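Digeranylgeranylglycerophospholipid reductase (PDB 4OPC) reduces the geranylgeranyl chains of archaeal membrane lipid precursors to saturated phytanyl chains, using bound FAD. Local coordinates at residues L30-V35 with R113-W118; A21-S26 with L107-D112; W217-K222 with K252-V257. All blocks are in the same frame, centred on the assembly; numbering follows the deposited sequence.

Contacts 1 and 2 belong to the FAD-binding part of the chain, and their centres are about 7 Å apart. Contact 1 pairs two parallel strands, and contact 2 packs the helices that precede those strands. They share the Arg113 to Ser26 hydrogen bond and the bond from Val115 N to Ala110 O that closes the end of helix 99-112. In contact 1, Val35 lies in the FAD pocket, with its side chain about 4 Å from the cofactor. Contact 3 is remote: its centre is about 39 Å from that of contact 1 and about 35 Å from that of contact 2. It belongs to the catalytic domain, where Trp218 and Phe220 touch both the flavin cofactor and the bound lipid.

Contact 1: L30-V35 with R113-W118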
# COMPACT_ATOMS: atom_id res chain seq x y z
N LEU A 30 8.21 20.16 -18.17
CA LEU A 30 7.58 19.07 -18.89
C LEU A 30 6.11 19.37 -19.13
O LEU A 30 5.49 20.12 -18.37
CB LEU A 30 7.71 17.75 -18.12
CG LEU A 30 9.10 17.15 -17.96
CD1 LEU A 30 9.04 15.95 -17.04
CD2 LEU A 30 9.70 16.76 -19.30
N LYS A 31 5.55 18.81 -20.20
CA LYS A 31 4.12 18.92 -20.46
C LYS A 31 3.46 17.65 -19.94
O LYS A 31 3.63 16.57 -20.50
CB LYS A 31 3.85 19.09 -21.96
CG LYS A 31 2.40 19.45 -22.27
CD LYS A 31 2.17 19.63 -23.76
CE LYS A 31 0.71 19.91 -24.05
NZ LYS A 31 0.23 21.13 -23.33
N ILE A 32 2.73 17.79 -18.83
CA ILE A 32 2.20 16.66 -18.09
C ILE A 32 0.69 16.77 -17.99
O ILE A 32 0.17 17.84 -17.69
CB ILE A 32 2.78 16.61 -16.67
CG1 ILE A 32 4.31 16.59 -16.72
CG2 ILE A 32 2.24 15.40 -15.89
CD1 ILE A 32 4.98 16.95 -15.40
N LEU A 33 0.01 15.66 -18.25
CA LEU A 33 -1.43 15.57 -18.04
C LEU A 33 -1.72 14.49 -17.02
O LEU A 33 -1.22 13.37 -17.14
CB LEU A 33 -2.13 15.21 -19.35
CG LEU A 33 -3.65 14.99 -19.26
CD1 LEU A 33 -4.37 16.25 -18.79
CD2 LEU A 33 -4.21 14.51 -20.59
N LEU A 34 -2.53 14.82 -16.02
CA LEU A 34 -3.06 13.79 -15.12
C LEU A 34 -4.56 13.73 -15.31
O LEU A 34 -5.23 14.75 -15.40
CB LEU A 34 -2.70 14.10 -13.66
CG LEU A 34 -3.15 13.12 -12.57
CD1 LEU A 34 -2.16 13.15 -11.42
CD2 LEU A 34 -4.55 13.44 -12.05
N VAL A 35 -5.09 12.51 -15.35
CA VAL A 35 -6.53 12.30 -15.45
C VAL A 35 -7.02 11.46 -14.28
O VAL A 35 -6.28 10.62 -13.75
CB VAL A 35 -6.93 11.62 -16.78
CG1 VAL A 35 -6.51 12.49 -17.98
CG2 VAL A 35 -6.35 10.21 -16.89
N ARG A 113 1.72 24.48 -10.49
CA ARG A 113 3.11 24.28 -10.87
C ARG A 113 3.26 23.67 -12.26
O ARG A 113 4.32 23.13 -12.60
CB ARG A 113 3.83 23.42 -9.83
CG ARG A 113 3.96 24.07 -8.46
CD ARG A 113 4.18 23.03 -7.36
NE ARG A 113 5.46 22.34 -7.46
CZ ARG A 113 6.55 22.69 -6.78
NH1 ARG A 113 6.51 23.72 -5.94
NH2 ARG A 113 7.68 22.01 -6.94
N GLY A 114 2.20 23.73 -13.05
CA GLY A 114 2.30 23.42 -14.46
C GLY A 114 1.64 22.14 -14.95
O GLY A 114 1.55 21.94 -16.17
N VAL A 115 1.17 21.28 -14.05
CA VAL A 115 0.55 20.02 -14.47
C VAL A 115 -0.90 20.27 -14.88
O VAL A 115 -1.63 20.96 -14.18
CB VAL A 115 0.62 18.96 -13.35
CG1 VAL A 115 -0.11 17.68 -13.75
CG2 VAL A 115 2.07 18.67 -12.99
N GLU A 116 -1.29 19.74 -16.04
CA GLU A 116 -2.68 19.82 -16.46
C GLU A 116 -3.47 18.67 -15.85
O GLU A 116 -2.97 17.55 -15.79
CB GLU A 116 -2.78 19.79 -17.99
CG GLU A 116 -4.17 20.07 -18.51
CD GLU A 116 -4.22 20.31 -20.00
OE1 GLU A 116 -3.20 20.12 -20.69
OE2 GLU A 116 -5.31 20.70 -20.49
N ILE A 117 -4.68 18.95 -15.38
CA ILE A 117 -5.52 17.93 -14.75
C ILE A 117 -6.92 17.92 -15.35
O ILE A 117 -7.59 18.95 -15.39
CB ILE A 117 -5.65 18.18 -13.24
CG1 ILE A 117 -4.26 18.20 -12.60
CG2 ILE A 117 -6.57 17.13 -12.59
CD1 ILE A 117 -4.27 18.37 -11.10
N TRP A 118 -7.35 16.75 -15.81
CA TRP A 118 -8.73 16.57 -16.26
C TRP A 118 -9.44 15.58 -15.35
O TRP A 118 -9.08 14.40 -15.30
CB TRP A 118 -8.78 16.04 -17.70
CG TRP A 118 -8.10 16.89 -18.76
CD1 TRP A 118 -7.61 18.16 -18.62
CD2 TRP A 118 -7.82 16.49 -20.10
NE1 TRP A 118 -7.04 18.57 -19.80
CE2 TRP A 118 -7.15 17.56 -20.72
CE3 TRP A 118 -8.05 15.32 -20.83
CZ2 TRP A 118 -6.73 17.50 -22.05
CZ3 TRP A 118 -7.63 15.26 -22.15
CH2 TRP A 118 -6.98 16.35 -22.74
O HOH W 1 3.31 20.04 -16.85
O HOH W 2 1.47 20.55 -18.72
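Leu33 sets its two methyls over one face of the Trp118 indole, the two side chains crossing at about a right angle. Its CD1 sits 3.5 Å from the centroid of the five-membered ring, only 4° off the normal, which makes a CH-pi contact. CD2 rests over the six-membered ring, 3.8 Å from Trp118 CZ3. Leu33 CG is anti to the backbone N (chi1 176°), and chi2 of 61° then sets CD1 over the pyrrole ring. Glu116 packs on the same sheet face, its CG 3.8 Å from Leu33 CD1. In the conformer described, its OE2 accepts a 2.8 Å bond from Trp118 NE1. The donor stands well above the carboxylate plane, while OE2 lies in the plane of the indole. Tyr7 holds the other oxygen, OE1. On the opposite face of the sheet, Leu34 CD2 loosely meets Ile117 CG2 at 4.2 Å. One residue before the Leu33-Glu116 pair in each segment, Ile32 CG2 touches Val115 CG1 at 3.9 Å.

The backbones run parallel. Glu116 N binds Ile32 O, Leu34 N binds Glu116 O at 2.8 Å, and Trp118 N binds Leu34 O. Where the chains diverge, two waters link Ile32 N to Gly114 O. Gly114, with positive phi, ends helix 99-112 in a Schellman motif.

Strand 116-118 is the edge strand of this sheet within the chain. Strand 32-35 lies between it and strand 9-12. Leu138 of strand 132-140 packs on Leu33, Val35 and Trp118, while Ala22 of helix 16-25 meets Leu34 on the other face.

Contact 2: A21-S26 with L107-D112; sequences AAYQLS and LKEAQD
Ala22 and Ala110 touch where two helices pack side by side against one face of the FAD-binding sheet. Segments 21-25 and 107-112 of these helices run in roughly the same direction, 32° apart, and their axes approach to 8.8 Å. The small side chains at the interface suit this spacing. Ala22 CB meets Ala110 CB at 4.1 Å. The Ala110 methyl also nests against the neighbouring backbone, 4.1 Å from Tyr23 N.

Tyr23 extends this contact toward the partly exposed side. Its CG is anti to the backbone N (chi1 -172°), and its ring lies beside Glu109, both side chains pointing the same way. The ring and carboxylate planes are 48° apart. Tyr23 CE1 is 4.0 Å from Glu109 OE1, a loose approach. The backbone N of Ala110 lies at the edge of the ring. A water sits in the ring plane, 2.8 Å from Tyr23 OH. It is also modelled beside Glu109 OE1, but too close for that bond to be relied on. Arg105, on the same helix as Glu109, forms a salt bridge with its OE2.

At the end of helix 16-25, Ser26 folds back on the last turn. Its OG gives a 2.7 Å bond to Tyr23 O, which also accepts from Ser26 N. Ser26 CB is 4.3 Å from Ala110 O, and Arg113 NE binds Ser26 OG from just beyond the second helix.

Beneath the pair, Leu107 rests on Leu34. Strand 9-12, helix 16-25 and strand 32-35, with FAD bound, form a Rossmann-type fold, its helices packed on the parallel strands of the sheet. Gly13 and Gly15 lie just before helix 16-25 and Gly18 in its first turn, a spacing consistent with a GxGxxG motif.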
# COMPACT_ATOMS: atom_id res chain seq x y z
N ALA A 21 3.38 11.57 -8.02
CA ALA A 21 4.14 11.62 -9.28
C ALA A 21 4.00 13.00 -9.93
O ALA A 21 4.99 13.59 -10.38
CB ALA A 21 3.66 10.52 -10.23
N ALA A 22 2.77 13.52 -9.98
CA ALA A 22 2.52 14.82 -10.59
C ALA A 22 3.29 15.91 -9.85
O ALA A 22 3.95 16.76 -10.47
CB ALA A 22 1.03 15.13 -10.57
N TYR A 23 3.22 15.89 -8.52
CA TYR A 23 3.88 16.92 -7.73
C TYR A 23 5.40 16.86 -7.92
O TYR A 23 6.04 17.89 -8.15
CB TYR A 23 3.51 16.78 -6.25
CG TYR A 23 4.02 17.91 -5.41
CD1 TYR A 23 3.32 19.11 -5.34
CD2 TYR A 23 5.20 17.81 -4.71
CE1 TYR A 23 3.78 20.17 -4.58
CE2 TYR A 23 5.68 18.86 -3.94
CZ TYR A 23 4.96 20.03 -3.88
OH TYR A 23 5.42 21.08 -3.12
N GLN A 24 5.96 15.66 -7.87
CA GLN A 24 7.40 15.48 -8.00
C GLN A 24 7.93 15.81 -9.40
O GLN A 24 9.11 16.13 -9.54
CB GLN A 24 7.80 14.06 -7.58
CG GLN A 24 7.44 13.69 -6.14
CD GLN A 24 8.40 14.25 -5.11
OE1 GLN A 24 9.18 15.17 -5.39
NE2 GLN A 24 8.34 13.71 -3.91
N LEU A 25 7.08 15.72 -10.42
CA LEU A 25 7.50 16.05 -11.79
C LEU A 25 7.29 17.52 -12.15
O LEU A 25 7.73 17.97 -13.20
CB LEU A 25 6.76 15.18 -12.80
CG LEU A 25 7.25 13.74 -12.91
CD1 LEU A 25 6.22 12.91 -13.66
CD2 LEU A 25 8.60 13.68 -13.59
N SER A 26 6.63 18.26 -11.26
CA SER A 26 6.22 19.63 -11.58
C SER A 26 7.38 20.63 -11.48
O SER A 26 8.44 20.33 -10.94
CB SER A 26 5.05 20.05 -10.70
OG SER A 26 5.45 20.25 -9.35
N LEU A 107 -2.81 17.99 -5.65
CA LEU A 107 -3.14 18.12 -7.07
C LEU A 107 -3.26 19.58 -7.51
O LEU A 107 -2.76 19.94 -8.57
CB LEU A 107 -4.42 17.38 -7.39
CG LEU A 107 -4.30 15.86 -7.37
CD1 LEU A 107 -5.70 15.26 -7.44
CD2 LEU A 107 -3.44 15.39 -8.52
N LYS A 108 -3.92 20.41 -6.70
CA LYS A 108 -4.07 21.82 -7.06
C LYS A 108 -2.72 22.52 -7.10
O LYS A 108 -2.49 23.38 -7.96
CB LYS A 108 -5.04 22.51 -6.10
CG LYS A 108 -6.49 22.08 -6.32
CD LYS A 108 -7.45 22.73 -5.33
CE LYS A 108 -8.83 22.09 -5.43
NZ LYS A 108 -9.71 22.49 -4.29
N GLU A 109 -1.81 22.15 -6.20
CA GLU A 109 -0.48 22.74 -6.23
C GLU A 109 0.32 22.26 -7.44
O GLU A 109 0.99 23.05 -8.08
CB GLU A 109 0.27 22.49 -4.92
CG GLU A 109 -0.34 23.28 -3.78
CD GLU A 109 0.48 23.27 -2.51
OE1 GLU A 109 1.64 22.81 -2.55
OE2 GLU A 109 -0.05 23.73 -1.48
N ALA A 110 0.22 20.97 -7.76
CA ALA A 110 0.85 20.45 -8.97
C ALA A 110 0.33 21.22 -10.20
O ALA A 110 1.08 21.57 -11.10
CB ALA A 110 0.59 18.96 -9.11
N GLN A 111 -0.98 21.48 -10.21
CA GLN A 111 -1.62 22.22 -11.29
C GLN A 111 -1.08 23.66 -11.37
O GLN A 111 -0.74 24.14 -12.45
CB GLN A 111 -3.13 22.20 -11.07
CG GLN A 111 -3.97 22.74 -12.22
CD GLN A 111 -5.44 22.50 -11.98
OE1 GLN A 111 -5.91 22.63 -10.85
NE2 GLN A 111 -6.17 22.11 -13.02
N ASP A 112 -0.97 24.32 -10.22
CA ASP A 112 -0.38 25.66 -10.18
C ASP A 112 1.06 25.62 -10.67
O ASP A 112 1.57 26.61 -11.20
CB ASP A 112 -0.42 26.24 -8.76
CG ASP A 112 -1.83 26.55 -8.28
OD1 ASP A 112 -2.75 26.63 -9.11
OD2 ASP A 112 -2.00 26.72 -7.06
O HOH W 3 3.77 23.24 -3.60

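Contact 3: W217-K222 with K252-V257. With PGT ((1S)-2-{[{[(2R)-2,3-dihydroxypropyl]oxy}(hydroxy)phosphoryl]oxy}-1-[(palmitoyloxy)methyl]ethyl stearate), chain C.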
# COMPACT_ATOMS: atom_id res chain seq x y z
N TRP A 217 -8.76 -5.64 13.15
CA TRP A 217 -9.66 -4.53 13.40
C TRP A 217 -8.85 -3.32 13.81
O TRP A 217 -7.75 -3.46 14.37
CB TRP A 217 -10.63 -4.87 14.54
CG TRP A 217 -11.90 -5.54 14.12
CD1 TRP A 217 -12.10 -6.88 13.92
CD2 TRP A 217 -13.16 -4.90 13.88
NE1 TRP A 217 -13.41 -7.11 13.56
CE2 TRP A 217 -14.08 -5.91 13.53
CE3 TRP A 217 -13.60 -3.58 13.94
CZ2 TRP A 217 -15.41 -5.63 13.24
CZ3 TRP A 217 -14.92 -3.30 13.65
CH2 TRP A 217 -15.81 -4.32 13.32
N TRP A 218 -9.38 -2.13 13.55
CA TRP A 218 -8.69 -0.93 13.99
C TRP A 218 -9.63 0.14 14.49
O TRP A 218 -10.82 0.15 14.15
CB TRP A 218 -7.80 -0.37 12.88
CG TRP A 218 -8.50 0.30 11.73
CD1 TRP A 218 -8.96 1.58 11.69
CD2 TRP A 218 -8.77 -0.27 10.44
NE1 TRP A 218 -9.53 1.84 10.46
CE2 TRP A 218 -9.41 0.72 9.68
CE3 TRP A 218 -8.54 -1.53 9.87
CZ2 TRP A 218 -9.81 0.50 8.36
CZ3 TRP A 218 -8.94 -1.75 8.57
CH2 TRP A 218 -9.57 -0.74 7.82
N TYR A 219 -9.07 1.06 15.27
CA TYR A 219 -9.79 2.17 15.86
C TYR A 219 -8.78 3.32 15.82
O TYR A 219 -7.87 3.39 16.65
CB TYR A 219 -10.21 1.78 17.29
CG TYR A 219 -10.97 2.80 18.11
CD1 TYR A 219 -10.31 3.84 18.75
CD2 TYR A 219 -12.34 2.67 18.31
CE1 TYR A 219 -10.99 4.75 19.54
CE2 TYR A 219 -13.04 3.58 19.11
CZ TYR A 219 -12.35 4.61 19.72
OH TYR A 219 -13.01 5.52 20.52
N PHE A 220 -8.92 4.18 14.81
CA PHE A 220 -7.95 5.24 14.54
C PHE A 220 -8.61 6.58 14.88
O PHE A 220 -9.44 7.08 14.11
CB PHE A 220 -7.57 5.25 13.04
CG PHE A 220 -6.68 4.11 12.60
CD1 PHE A 220 -6.18 3.16 13.48
CD2 PHE A 220 -6.32 4.02 11.27
CE1 PHE A 220 -5.36 2.14 13.02
CE2 PHE A 220 -5.50 3.02 10.81
CZ PHE A 220 -5.01 2.07 11.69
N PRO A 221 -8.25 7.18 16.03
CA PRO A 221 -8.93 8.44 16.39
C PRO A 221 -8.60 9.57 15.43
O PRO A 221 -7.44 9.76 15.03
CB PRO A 221 -8.39 8.75 17.79
CG PRO A 221 -7.91 7.41 18.34
CD PRO A 221 -7.36 6.71 17.11
N LYS A 222 -9.63 10.32 15.06
CA LYS A 222 -9.49 11.51 14.22
C LYS A 222 -9.73 12.79 15.03
O LYS A 222 -9.85 13.88 14.46
CB LYS A 222 -10.47 11.43 13.05
CG LYS A 222 -10.03 10.50 11.93
CD LYS A 222 -11.05 10.49 10.80
CE LYS A 222 -10.53 9.77 9.56
NZ LYS A 222 -9.53 10.59 8.81
N LYS A 252 -17.47 -4.76 20.05
CA LYS A 252 -16.30 -5.25 20.75
C LYS A 252 -15.19 -4.19 20.71
O LYS A 252 -14.48 -3.99 21.70
CB LYS A 252 -15.81 -6.54 20.10
CG LYS A 252 -14.86 -7.38 20.94
CD LYS A 252 -14.59 -8.71 20.24
CE LYS A 252 -13.79 -9.65 21.12
NZ LYS A 252 -12.54 -9.03 21.64
N TYR A 253 -15.07 -3.50 19.58
CA TYR A 253 -13.94 -2.61 19.36
C TYR A 253 -14.28 -1.13 19.47
O TYR A 253 -13.40 -0.30 19.65
CB TYR A 253 -13.30 -2.92 18.00
CG TYR A 253 -12.94 -4.37 17.91
CD1 TYR A 253 -11.89 -4.89 18.67
CD2 TYR A 253 -13.66 -5.24 17.11
CE1 TYR A 253 -11.57 -6.23 18.62
CE2 TYR A 253 -13.35 -6.59 17.05
CZ TYR A 253 -12.30 -7.07 17.81
OH TYR A 253 -11.97 -8.41 17.77
N ALA A 254 -15.57 -0.81 19.34
CA ALA A 254 -16.02 0.57 19.40
C ALA A 254 -17.36 0.65 20.13
O ALA A 254 -18.37 1.01 19.54
CB ALA A 254 -16.15 1.15 18.00
N PRO A 255 -17.37 0.30 21.43
CA PRO A 255 -18.62 0.35 22.18
C PRO A 255 -19.10 1.79 22.37
O PRO A 255 -20.26 2.00 22.70
CB PRO A 255 -18.24 -0.26 23.53
CG PRO A 255 -16.78 0.00 23.66
CD PRO A 255 -16.23 -0.12 22.27
N ASP A 256 -18.21 2.75 22.14
CA ASP A 256 -18.46 4.15 22.43
C ASP A 256 -19.04 4.97 21.28
O ASP A 256 -19.39 6.13 21.48
CB ASP A 256 -17.16 4.82 22.91
CG ASP A 256 -16.00 4.64 21.93
OD1 ASP A 256 -15.84 3.54 21.36
OD2 ASP A 256 -15.24 5.61 21.73
N VAL A 257 -19.13 4.39 20.09
CA VAL A 257 -19.55 5.18 18.93
C VAL A 257 -21.05 5.44 18.92
O VAL A 257 -21.84 4.66 19.43
CB VAL A 257 -19.15 4.54 17.59
CG1 VAL A 257 -17.64 4.54 17.44
CG2 VAL A 257 -19.72 3.14 17.46
C48 PGT C . -2.01 -9.35 8.37
C47 PGT C . -1.77 -8.94 6.93
C46 PGT C . -2.93 -8.10 6.45
C45 PGT C . -3.12 -6.91 7.38
C44 PGT C . -3.78 -5.76 6.65
C43 PGT C . -5.23 -5.64 7.08
C42 PGT C . -5.90 -4.59 6.21
C41 PGT C . -5.28 -3.26 6.54
C40 PGT C . -6.26 -2.14 6.27
C39 PGT C . -5.94 -1.02 7.22
C38 PGT C . -4.50 -0.60 7.03
C37 PGT C . -4.14 0.40 8.10
C36 PGT C . -2.74 0.89 7.83
C35 PGT C . -2.20 1.63 9.03
C34 PGT C . -0.81 2.16 8.70
C33 PGT C . -0.07 2.61 9.94
C32 PGT C . 0.77 3.84 9.64
C31 PGT C . 2.09 3.49 8.98
O31 PGT C . 2.37 4.05 7.93
O2 PGT C . 2.99 2.54 9.53
C2 PGT C . 4.11 3.05 10.23
C1 PGT C . 5.24 3.48 9.33
O3P PGT C . 4.95 3.62 7.95
P PGT C . 5.70 2.67 6.92
O1P PGT C . 5.71 1.31 7.59
O2P PGT C . 4.98 2.61 5.58
O4P PGT C . 7.20 3.12 6.65
C4 PGT C . 7.89 4.04 7.47
C5 PGT C . 9.34 4.18 7.05
O5 PGT C . 9.61 5.52 6.72
C6 PGT C . 9.60 3.29 5.85
O6 PGT C . 9.76 4.05 4.68
C3 PGT C . 4.73 1.99 11.12
O3 PGT C . 3.89 1.57 12.17
C11 PGT C . 4.07 0.22 12.50
O11 PGT C . 5.19 -0.24 12.60
C12 PGT C . 2.86 -0.68 12.72
C13 PGT C . 3.25 -1.92 13.49
C14 PGT C . 2.03 -2.79 13.67
C15 PGT C . 2.02 -3.89 12.62
C16 PGT C . 0.87 -4.84 12.89
C17 PGT C . 1.41 -6.26 12.88
C18 PGT C . 0.38 -7.22 13.44
C19 PGT C . 1.03 -8.56 13.71
C20 PGT C . 1.97 -8.48 14.90
C21 PGT C . 1.54 -9.47 15.96
C22 PGT C . 2.75 -9.99 16.71
C23 PGT C . 2.41 -11.35 17.29
C24 PGT C . 3.66 -12.02 17.81
C25 PGT C . 3.80 -13.40 17.19
C26 PGT C . 5.16 -13.54 16.55
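Trp217 stacks on Tyr253 at the tight centre of this contact. The five-membered ring of Trp217 and the Tyr253 ring form an offset stack, with planes 26° apart and centroids 4.1 Å apart. Tyr253 CD2 comes to 3.3 Å from Trp217 CD2. Trp217 CB lies over the centre of the same tyrosine ring in a CH-pi contact, and Lys252 CB covers part of its opposite face. Both polar ends reach Thr211: Trp217 NE1 binds its backbone O and Tyr253 OH its side chain.

The second tight point is polar. Tyr219 and Asp256 meet tip to tip, and Tyr219 OH gives a short bond, 2.5 Å, to the syn lone pair of Asp256 OD2. The carboxylate is nearly coplanar with the ring. Asp256 gets there through the type I turn from Ala254 to Val257.

Strand 216-221 belongs to the large mixed sheet of the geranylgeranyl reductase catalytic domain. Its side chains alternate. Trp217 and Tyr219 face the end of helix 242-253, while Trp218 and Phe220 line the pocket behind. One lipid chain passes over a face of Trp218, with PGT C39 3.4 Å from Trp218 CZ3. Trp218 CD1 in turn sits over the centre of the Phe220 ring, and the flavin cofactor touches both residues.

Between the two tight points the packing is looser but still buried: Ala254 CB only grazes the Tyr219 edge, 4.1 Å from Tyr219 CE2. The solvent side is formed by Pro255 in the turn and by Lys252, both exposed, with Asp256 partly so.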